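Local coordinates for protein alpha-galactosidase (Thermus thermophilus, PDB 6LCJ) that probably hydrolyses terminal alpha-galactosyl groups from galactosides as a hexameric glycoside hydrolase of family GH36, at residues 345-350 with 395-400; 158-163 with 298-303; 335-340 with 428-433. All coordinates share one frame; numbering follows the deposited sequence.

In the fold
All three contacts are buried and belong to one parallel eight-stranded barrel, with none reaching another subunit. Contacts 2 and 3 lie in the barrel's interior, their centres about 7 Å apart. They use neighbouring strands in pairs: 298-303 beside 335-338, and 161-164 beside 431-433. Both are aromatic and aliphatic, with side chains spanning the space between strands that do not adjoin. Contact 1, about 10 Å from contact 3 between centres, joins the loop after strand 335-338 to the residues leading into strand 398-400. There the backbones come closer together, small aliphatic groups meet, and a water binds both segments. Along the chain it is nested within the loop closed by contact 3.

Contact 1. Residues 345-350 with 395-400; sequences ASLGLA and ENVHVD
Leu347 lays its CD2 methyl over the start of the partner segment, 3.9 Å from Asn396 CB. The same methyl lies 3.9 Å from Val397 CG1, and the leucine and valine side chains meet at about a right angle. With Leu347 CG anti to its own carbonyl carbon (chi1 -63°), the branched end is carried nearer to 395-400 than the direction of CB alone would suggest. Val397 splits its two methyls between two partners. CG1 sits between the backbone N and the carbonyl carbon (chi1 63°) and takes the leucine, while CG2 swings to Ala350, 3.5 Å from Ala350 O. Ala350 CB completes that patch at 4.2 Å from Val397 CG2, and Leu353 also touches the valine.

Beside these methyls a single water joins the backbones. It accepts from Gly348 N at 2.8 Å and donates back to Ala350 O of the same loop at 3.0 Å; its other hydrogen goes across to Asn396 O, 2.8 Å away, so three backbone groups are satisfied at one point. The place is the N-terminal end of the strands of a (beta/alpha)8 barrel: the loop 345-350 runs into strand 352-354, and the loop residues Asn396 and Val397 lead into the adjacent parallel strand 398-400, at the end away from the one where such barrels carry their active sites.

Within the loop, Ser346 O accepts from both Leu349 N and Ala350 N and keeps the turn tight. Gly348 has positive phi (90°), where a CB would be jammed against Leu347 O. Arg321 from helix 317-331 bonds to Leu347 O. On the other side, Asn396 offers only its CB to the leucine; its amide ND2 turns to Pro152 O and Ala148 O.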
loop_
_atom_site.group_PDB
_atom_site.type_symbol
_atom_site.label_atom_id
_atom_site.label_comp_id
_atom_site.label_asym_id
_atom_site.label_seq_id
_atom_site.Cartn_x
_atom_site.Cartn_y
_atom_site.Cartn_z
ATOM N N ALA E 345 -14.264 1.561 -39.123
ATOM C CA ALA E 345 -13.205 1.136 -40.039
ATOM C C ALA E 345 -13.645 0.014 -40.985
ATOM O O ALA E 345 -12.918 -0.290 -41.938
ATOM C CB ALA E 345 -11.967 0.706 -39.239
ATOM N N SER E 346 -14.808 -0.607 -40.741
ATOM C CA SER E 346 -15.342 -1.661 -41.592
ATOM C C SER E 346 -16.165 -1.123 -42.741
ATOM O O SER E 346 -16.453 -1.873 -43.676
ATOM C CB SER E 346 -16.224 -2.624 -40.785
ATOM O OG SER E 346 -15.457 -3.433 -39.898
ATOM N N LEU E 347 -16.557 0.146 -42.688
ATOM C CA LEU E 347 -17.481 0.688 -43.674
ATOM C C LEU E 347 -16.853 0.679 -45.066
ATOM O O LEU E 347 -15.662 0.963 -45.234
ATOM C CB LEU E 347 -17.887 2.102 -43.279
ATOM C CG LEU E 347 -18.648 2.250 -41.959
ATOM C CD1 LEU E 347 -18.977 3.723 -41.649
ATOM C CD2 LEU E 347 -19.916 1.398 -41.999
ATOM N N GLY E 348 -17.665 0.342 -46.069
ATOM C CA GLY E 348 -17.194 0.199 -47.423
ATOM C C GLY E 348 -16.725 -1.192 -47.787
ATOM O O GLY E 348 -16.658 -1.512 -48.972
ATOM N N LEU E 349 -16.387 -2.023 -46.807
ATOM C CA LEU E 349 -15.981 -3.401 -47.045
ATOM C C LEU E 349 -17.078 -4.396 -46.682
ATOM O O LEU E 349 -17.367 -5.310 -47.463
ATOM C CB LEU E 349 -14.711 -3.718 -46.251
ATOM C CG LEU E 349 -13.507 -2.840 -46.583
ATOM C CD1 LEU E 349 -12.389 -3.063 -45.594
ATOM C CD2 LEU E 349 -13.032 -3.077 -48.038
ATOM N N ALA E 350 -17.702 -4.241 -45.513
ATOM C CA ALA E 350 -18.781 -5.137 -45.120
ATOM C C ALA E 350 -20.036 -4.877 -45.944
ATOM O O ALA E 350 -20.343 -3.736 -46.298
ATOM C CB ALA E 350 -19.106 -4.973 -43.632
ATOM N N GLU E 395 -27.082 4.275 -43.876
ATOM C CA GLU E 395 -26.566 4.933 -45.063
ATOM C C GLU E 395 -25.404 4.161 -45.689
ATOM O O GLU E 395 -25.182 4.243 -46.903
ATOM C CB GLU E 395 -26.115 6.342 -44.676
ATOM C CG GLU E 395 -25.471 7.124 -45.799
ATOM C CD GLU E 395 -26.477 7.602 -46.839
ATOM O OE1 GLU E 395 -27.710 7.570 -46.568
ATOM O OE2 GLU E 395 -26.021 8.018 -47.933
ATOM N N ASN E 396 -24.643 3.420 -44.884
ATOM C CA ASN E 396 -23.339 2.942 -45.307
ATOM C C ASN E 396 -23.217 1.436 -45.419
ATOM O O ASN E 396 -22.275 0.963 -46.050
ATOM C CB ASN E 396 -22.254 3.440 -44.339
ATOM C CG ASN E 396 -22.324 4.931 -44.109
ATOM O OD1 ASN E 396 -23.128 5.407 -43.312
ATOM N ND2 ASN E 396 -21.480 5.683 -44.809
ATOM N N VAL E 397 -24.141 0.665 -44.832
ATOM C CA VAL E 397 -24.010 -0.780 -44.779
ATOM C C VAL E 397 -25.353 -1.327 -44.332
ATOM O O VAL E 397 -26.157 -0.603 -43.745
ATOM C CB VAL E 397 -22.863 -1.180 -43.809
ATOM C CG1 VAL E 397 -23.180 -0.735 -42.395
ATOM C CG2 VAL E 397 -22.587 -2.680 -43.851
ATOM N N HIS E 398 -25.611 -2.596 -44.629
ATOM C CA HIS E 398 -26.738 -3.285 -44.023
ATOM C C HIS E 398 -26.484 -3.435 -42.530
ATOM O O HIS E 398 -25.536 -4.113 -42.114
ATOM C CB HIS E 398 -26.948 -4.647 -44.669
ATOM C CG HIS E 398 -27.306 -4.560 -46.115
ATOM N ND1 HIS E 398 -27.166 -5.621 -46.985
ATOM C CD2 HIS E 398 -27.771 -3.520 -46.850
ATOM C CE1 HIS E 398 -27.548 -5.240 -48.192
ATOM N NE2 HIS E 398 -27.924 -3.974 -48.136
ATOM N N VAL E 399 -27.334 -2.803 -41.727
ATOM C CA VAL E 399 -27.169 -2.793 -40.282
ATOM C C VAL E 399 -27.868 -4.017 -39.705
ATOM O O VAL E 399 -29.089 -4.171 -39.832
ATOM C CB VAL E 399 -27.721 -1.497 -39.682
ATOM C CG1 VAL E 399 -27.819 -1.624 -38.173
ATOM C CG2 VAL E 399 -26.831 -0.339 -40.093
ATOM N N ASP E 400 -27.087 -4.900 -39.089
ATOM C CA ASP E 400 -27.622 -6.131 -38.533
ATOM C C ASP E 400 -27.931 -5.954 -37.051
ATOM O O ASP E 400 -26.999 -5.771 -36.260
ATOM C CB ASP E 400 -26.623 -7.258 -38.739
ATOM C CG ASP E 400 -27.140 -8.592 -38.245
ATOM O OD1 ASP E 400 -28.339 -8.666 -37.854
ATOM O OD2 ASP E 400 -26.347 -9.575 -38.267
HETATM O O HOH W 1 -20.181 -0.878 -45.571
#

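Contact 2. Residues 158-163 with 298-303; sequences RPPRVW and YDYLKL
Val162 and Tyr300 reach for each other from opposite directions, and Val162 CG2 ends up at the phenol end of the ring, 3.6 Å from Tyr300 OH. The methyl is also 3.7 Å from Tyr300 CZ, approaching obliquely. Pro160 comes in beside it: its CG lies at the ring edge, near the plane, 4.1 Å from Tyr300 CE2. The ring gets there because Tyr300 CG is anti to the backbone N (chi1 180°), which sends it off its strand to bridge the 9.4 Å between Pro160 CA and Tyr300 CA.

Further out, the Tyr335 ring lies nearly parallel to that of Tyr300, the planes about 5° apart, and Val192, Leu337 and Phe430 close in around it. An alanine in place of Tyr300 would probably leave the Val162 methyl and Pro160 CG facing a gap and the Tyr335 ring without its flat neighbour. Val162 itself is fixed by backbone bonds to Lys431 and Thr433, and Arg161 by bonds to Glu191 and Val192, so strand 161-164 is held along both edges. Two strands, 192-195 and 229-234, separate it from 298-303 in the sheet; side chains meeting across the middle in this way form the interior core of a (beta/alpha)8, or TIM, barrel.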
loop_
_atom_site.group_PDB
_atom_site.type_symbol
_atom_site.label_atom_id
_atom_site.label_comp_id
_atom_site.label_asym_id
_atom_site.label_seq_id
_atom_site.Cartn_x
_atom_site.Cartn_y
_atom_site.Cartn_z
ATOM N N ARG E 158 -30.771 -5.335 -51.154
ATOM C CA ARG E 158 -31.555 -5.447 -49.941
ATOM C C ARG E 158 -30.989 -6.568 -49.079
ATOM O O ARG E 158 -30.441 -7.540 -49.607
ATOM C CB ARG E 158 -33.036 -5.698 -50.281
ATOM C CG ARG E 158 -33.767 -6.707 -49.391
ATOM C CD ARG E 158 -35.151 -7.114 -49.942
ATOM N NE ARG E 158 -35.077 -8.126 -51.005
ATOM C CZ ARG E 158 -34.748 -9.409 -50.814
ATOM N NH1 ARG E 158 -34.448 -9.863 -49.594
ATOM N NH2 ARG E 158 -34.710 -10.249 -51.846
ATOM N N PRO E 159 -31.042 -6.437 -47.753
ATOM C CA PRO E 159 -30.431 -7.456 -46.874
ATOM C C PRO E 159 -31.079 -8.810 -47.083
ATOM O O PRO E 159 -32.294 -8.900 -47.309
ATOM C CB PRO E 159 -30.695 -6.917 -45.461
ATOM C CG PRO E 159 -30.954 -5.451 -45.660
ATOM C CD PRO E 159 -31.585 -5.298 -46.993
ATOM N N PRO E 160 -30.299 -9.881 -47.057
ATOM C CA PRO E 160 -30.880 -11.216 -47.204
ATOM C C PRO E 160 -31.674 -11.607 -45.967
ATOM O O PRO E 160 -31.579 -10.997 -44.900
ATOM C CB PRO E 160 -29.656 -12.130 -47.387
ATOM C CG PRO E 160 -28.499 -11.207 -47.667
ATOM C CD PRO E 160 -28.834 -9.929 -46.939
ATOM N N ARG E 161 -32.494 -12.631 -46.136
ATOM C CA ARG E 161 -33.237 -13.214 -45.035
ATOM C C ARG E 161 -32.538 -14.516 -44.678
ATOM O O ARG E 161 -32.358 -15.385 -45.538
ATOM C CB ARG E 161 -34.702 -13.414 -45.421
ATOM C CG ARG E 161 -35.345 -12.108 -45.864
ATOM C CD ARG E 161 -36.848 -12.241 -46.095
ATOM N NE ARG E 161 -37.146 -13.116 -47.224
ATOM C CZ ARG E 161 -37.304 -12.687 -48.465
ATOM N NH1 ARG E 161 -37.195 -11.396 -48.724
ATOM N NH2 ARG E 161 -37.558 -13.544 -49.444
ATOM N N VAL E 162 -32.100 -14.630 -43.429
ATOM C CA VAL E 162 -31.132 -15.644 -43.031
ATOM C C VAL E 162 -31.727 -16.491 -41.926
ATOM O O VAL E 162 -32.283 -15.953 -40.963
ATOM C CB VAL E 162 -29.813 -15.014 -42.546
ATOM C CG1 VAL E 162 -28.822 -16.119 -42.133
ATOM C CG2 VAL E 162 -29.231 -14.075 -43.596
ATOM N N TRP E 163 -31.590 -17.808 -42.049
ATOM C CA TRP E 163 -31.726 -18.694 -40.906
ATOM C C TRP E 163 -30.323 -19.007 -40.394
ATOM O O TRP E 163 -29.433 -19.343 -41.183
ATOM C CB TRP E 163 -32.490 -19.979 -41.246
ATOM C CG TRP E 163 -32.815 -20.728 -39.981
ATOM C CD1 TRP E 163 -33.916 -20.562 -39.183
ATOM C CD2 TRP E 163 -31.982 -21.685 -39.318
ATOM N NE1 TRP E 163 -33.829 -21.379 -38.079
ATOM C CE2 TRP E 163 -32.651 -22.077 -38.136
ATOM C CE3 TRP E 163 -30.741 -22.262 -39.616
ATOM C CZ2 TRP E 163 -32.125 -23.027 -37.256
ATOM C CZ3 TRP E 163 -30.222 -23.208 -38.747
ATOM C CH2 TRP E 163 -30.909 -23.575 -37.576
ATOM N N TYR E 298 -20.320 -21.989 -50.238
ATOM C CA TYR E 298 -20.864 -20.907 -49.423
ATOM C C TYR E 298 -20.561 -19.562 -50.063
ATOM O O TYR E 298 -19.410 -19.289 -50.408
ATOM C CB TYR E 298 -20.278 -20.957 -48.013
ATOM C CG TYR E 298 -20.527 -22.274 -47.330
ATOM C CD1 TYR E 298 -19.700 -23.367 -47.560
ATOM C CD2 TYR E 298 -21.611 -22.441 -46.480
ATOM C CE1 TYR E 298 -19.937 -24.574 -46.951
ATOM C CE2 TYR E 298 -21.846 -23.649 -45.858
ATOM C CZ TYR E 298 -21.012 -24.706 -46.103
ATOM O OH TYR E 298 -21.244 -25.904 -45.487
ATOM N N ASP E 299 -21.584 -18.710 -50.209
ATOM C CA ASP E 299 -21.373 -17.338 -50.676
ATOM C C ASP E 299 -21.951 -16.292 -49.717
ATOM O O ASP E 299 -22.116 -15.130 -50.097
ATOM C CB ASP E 299 -21.955 -17.153 -52.076
ATOM C CG ASP E 299 -23.449 -17.420 -52.125
ATOM O OD1 ASP E 299 -23.972 -18.094 -51.213
ATOM O OD2 ASP E 299 -24.099 -16.960 -53.090
ATOM N N TYR E 300 -22.280 -16.690 -48.492
ATOM C CA TYR E 300 -22.617 -15.779 -47.406
ATOM C C TYR E 300 -21.709 -16.154 -46.241
ATOM O O TYR E 300 -21.726 -17.300 -45.787
ATOM C CB TYR E 300 -24.109 -15.893 -47.042
ATOM C CG TYR E 300 -24.611 -15.008 -45.912
ATOM C CD1 TYR E 300 -24.260 -15.257 -44.589
ATOM C CD2 TYR E 300 -25.470 -13.943 -46.168
ATOM C CE1 TYR E 300 -24.730 -14.460 -43.560
ATOM C CE2 TYR E 300 -25.954 -13.136 -45.143
ATOM C CZ TYR E 300 -25.582 -13.404 -43.845
ATOM O OH TYR E 300 -26.042 -12.608 -42.830
ATOM N N LEU E 301 -20.876 -15.217 -45.798
ATOM C CA LEU E 301 -19.864 -15.511 -44.786
ATOM C C LEU E 301 -20.022 -14.582 -43.594
ATOM O O LEU E 301 -20.131 -13.362 -43.760
ATOM C CB LEU E 301 -18.457 -15.381 -45.359
ATOM C CG LEU E 301 -18.166 -16.282 -46.558
ATOM C CD1 LEU E 301 -16.749 -16.012 -47.094
ATOM C CD2 LEU E 301 -18.357 -17.745 -46.157
ATOM N N LYS E 302 -20.050 -15.160 -42.402
ATOM C CA LYS E 302 -20.088 -14.394 -41.163
ATOM C C LYS E 302 -18.682 -14.410 -40.580
ATOM O O LYS E 302 -18.215 -15.435 -40.069
ATOM C CB LYS E 302 -21.119 -14.959 -40.189
ATOM C CG LYS E 302 -21.281 -14.164 -38.895
ATOM C CD LYS E 302 -22.426 -14.732 -38.049
ATOM C CE LYS E 302 -22.442 -14.182 -36.617
ATOM N NZ LYS E 302 -23.553 -14.778 -35.787
ATOM N N LEU E 303 -18.002 -13.284 -40.697
ATOM C CA LEU E 303 -16.636 -13.142 -40.231
ATOM C C LEU E 303 -16.706 -12.485 -38.866
ATOM O O LEU E 303 -17.198 -11.361 -38.739
ATOM C CB LEU E 303 -15.815 -12.315 -41.222
ATOM C CG LEU E 303 -15.866 -12.875 -42.647
ATOM C CD1 LEU E 303 -15.022 -12.039 -43.623
ATOM C CD2 LEU E 303 -15.415 -14.341 -42.648
#

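Contact 3. Residues 335-340 with 428-433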
loop_
_atom_site.group_PDB
_atom_site.type_symbol
_atom_site.label_atom_id
_atom_site.label_comp_id
_atom_site.label_asym_id
_atom_site.label_seq_id
_atom_site.Cartn_x
_atom_site.Cartn_y
_atom_site.Cartn_z
ATOM N N TYR E 335 -21.463 -12.329 -49.946
ATOM C CA TYR E 335 -21.974 -11.465 -48.887
ATOM C C TYR E 335 -21.098 -11.635 -47.652
ATOM O O TYR E 335 -20.986 -12.744 -47.116
ATOM C CB TYR E 335 -23.427 -11.803 -48.545
ATOM C CG TYR E 335 -24.126 -10.714 -47.753
ATOM C CD1 TYR E 335 -23.942 -10.604 -46.377
ATOM C CD2 TYR E 335 -24.952 -9.786 -48.377
ATOM C CE1 TYR E 335 -24.567 -9.609 -45.648
ATOM C CE2 TYR E 335 -25.577 -8.790 -47.658
ATOM C CZ TYR E 335 -25.382 -8.706 -46.290
ATOM O OH TYR E 335 -25.997 -7.718 -45.562
ATOM N N LEU E 336 -20.497 -10.546 -47.188
ATOM C CA LEU E 336 -19.717 -10.581 -45.958
ATOM C C LEU E 336 -20.480 -9.843 -44.864
ATOM O O LEU E 336 -20.798 -8.651 -45.006
ATOM C CB LEU E 336 -18.327 -9.981 -46.162
ATOM C CG LEU E 336 -17.488 -10.719 -47.195
ATOM C CD1 LEU E 336 -16.134 -10.056 -47.322
ATOM C CD2 LEU E 336 -17.367 -12.195 -46.836
ATOM N N LEU E 337 -20.807 -10.571 -43.804
ATOM C CA LEU E 337 -21.376 -10.012 -42.592
ATOM C C LEU E 337 -20.246 -9.871 -41.584
ATOM O O LEU E 337 -19.637 -10.876 -41.198
ATOM C CB LEU E 337 -22.477 -10.914 -42.035
ATOM C CG LEU E 337 -23.017 -10.463 -40.669
ATOM C CD1 LEU E 337 -23.838 -9.187 -40.805
ATOM C CD2 LEU E 337 -23.837 -11.551 -40.013
ATOM N N PHE E 338 -19.953 -8.630 -41.183
ATOM C CA PHE E 338 -18.891 -8.347 -40.215
ATOM C C PHE E 338 -19.453 -8.381 -38.801
ATOM O O PHE E 338 -20.462 -7.725 -38.514
ATOM C CB PHE E 338 -18.251 -6.978 -40.471
ATOM C CG PHE E 338 -17.238 -6.959 -41.603
ATOM C CD1 PHE E 338 -17.321 -7.862 -42.660
ATOM C CD2 PHE E 338 -16.227 -6.010 -41.625
ATOM C CE1 PHE E 338 -16.420 -7.816 -43.708
ATOM C CE2 PHE E 338 -15.312 -5.963 -42.673
ATOM C CZ PHE E 338 -15.411 -6.867 -43.713
ATOM N N CYS E 339 -18.780 -9.117 -37.915
ATOM C CA CYS E 339 -19.215 -9.272 -36.533
ATOM C C CYS E 339 -18.018 -9.073 -35.606
ATOM O O CYS E 339 -16.882 -9.391 -35.967
ATOM C CB CYS E 339 -19.869 -10.673 -36.310
ATOM S SG CYS E 339 -20.760 -10.877 -34.686
ATOM N N GLY E 340 -18.276 -8.547 -34.405
ATOM C CA GLY E 340 -17.201 -8.281 -33.456
ATOM C C GLY E 340 -16.169 -7.326 -34.005
ATOM O O GLY E 340 -14.972 -7.421 -33.677
ATOM N N THR E 428 -34.368 -1.818 -40.058
ATOM C CA THR E 428 -33.139 -1.994 -40.819
ATOM C C THR E 428 -33.357 -2.800 -42.090
ATOM O O THR E 428 -32.537 -2.706 -43.011
ATOM C CB THR E 428 -32.062 -2.703 -39.978
ATOM O OG1 THR E 428 -32.536 -3.995 -39.585
ATOM C CG2 THR E 428 -31.692 -1.899 -38.733
ATOM N N GLY E 429 -34.422 -3.605 -42.146
ATOM C CA GLY E 429 -34.608 -4.559 -43.217
ATOM C C GLY E 429 -33.752 -5.805 -43.144
ATOM O O GLY E 429 -33.794 -6.609 -44.075
ATOM N N PHE E 430 -32.967 -5.994 -42.072
ATOM C CA PHE E 430 -32.093 -7.156 -41.909
ATOM C C PHE E 430 -32.839 -8.189 -41.075
ATOM O O PHE E 430 -32.938 -8.062 -39.852
ATOM C CB PHE E 430 -30.771 -6.752 -41.257
ATOM C CG PHE E 430 -29.660 -7.745 -41.468
ATOM C CD1 PHE E 430 -29.712 -9.002 -40.894
ATOM C CD2 PHE E 430 -28.550 -7.417 -42.245
ATOM C CE1 PHE E 430 -28.674 -9.929 -41.091
ATOM C CE2 PHE E 430 -27.509 -8.325 -42.442
ATOM C CZ PHE E 430 -27.568 -9.584 -41.869
ATOM N N LYS E 431 -33.340 -9.228 -41.729
ATOM C CA LYS E 431 -34.252 -10.184 -41.111
ATOM C C LYS E 431 -33.562 -11.528 -40.974
ATOM O O LYS E 431 -33.112 -12.109 -41.970
ATOM C CB LYS E 431 -35.537 -10.312 -41.931
ATOM C CG LYS E 431 -36.321 -9.007 -41.989
ATOM C CD LYS E 431 -37.305 -8.990 -43.107
ATOM C CE LYS E 431 -38.594 -8.376 -42.635
ATOM N NZ LYS E 431 -39.605 -8.355 -43.692
ATOM N N ALA E 432 -33.472 -12.013 -39.740
ATOM C CA ALA E 432 -32.797 -13.266 -39.455
ATOM C C ALA E 432 -33.398 -13.881 -38.200
ATOM O O ALA E 432 -33.927 -13.175 -37.344
ATOM C CB ALA E 432 -31.289 -13.063 -39.280
ATOM N N THR E 433 -33.323 -15.207 -38.105
ATOM C CA THR E 433 -33.708 -15.894 -36.887
ATOM C C THR E 433 -32.912 -17.181 -36.759
ATOM O O THR E 433 -32.331 -17.690 -37.728
ATOM C CB THR E 433 -35.216 -16.214 -36.825
ATOM O OG1 THR E 433 -35.514 -16.876 -35.581
ATOM C CG2 THR E 433 -35.621 -17.130 -37.958
#
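A tyrosine hydroxyl pressed against a phenylalanine ring is the odd feature here: Tyr335 OH lies 3.5 Å from Phe430 CE2, approaching the ring obliquely. The oxygen does not rely on that neighbour for its polar bonding, since it is hydrogen-bonded to His398 ND1. The other ring nitrogen of His398, NE2, is bonded to Gly157 O and so probably carries the proton, which would leave ND1 to accept from the tyrosine. A buried phenol is thus satisfied on one side while carbon covers it on another. The two aromatic side chains approach from opposite directions, and it is the hydroxyl end of one that finds the ring of the other.

Leu337 is the second partner. Its CD1 sits 3.9 Å from Phe430 CZ and 4.1 Å from Phe430 CE2, again oblique to the ring, with the two side chains slanting past one another. Phe430 reaches both partners because its CG is anti to the backbone N (chi1 -160°), sending the ring inward over a CA separation from Leu337 of 11.1 Å. In the (beta/alpha)8 barrel this is a span across the interior: 335-338 is the fifth strand along the chain, and Phe430 comes just before the eighth, 431-433. His398 and Asp400 of the seventh strand also touch its ring.

The backbone of Phe430 is anchored to the end of helix 415-428. Gly429 leaves the helix with positive phi (76°) and lies within an ST turn, in which Phe430 N donates to Thr428 OG1 at 3.2 Å and a nearly straight 166°. The same threonine oxygen is bonded to Leu424 O, one turn back in the helix. The next residue, Lys431, instead makes a cation-pi contact with Phe451 and a hydrogen bond to Phe451 O.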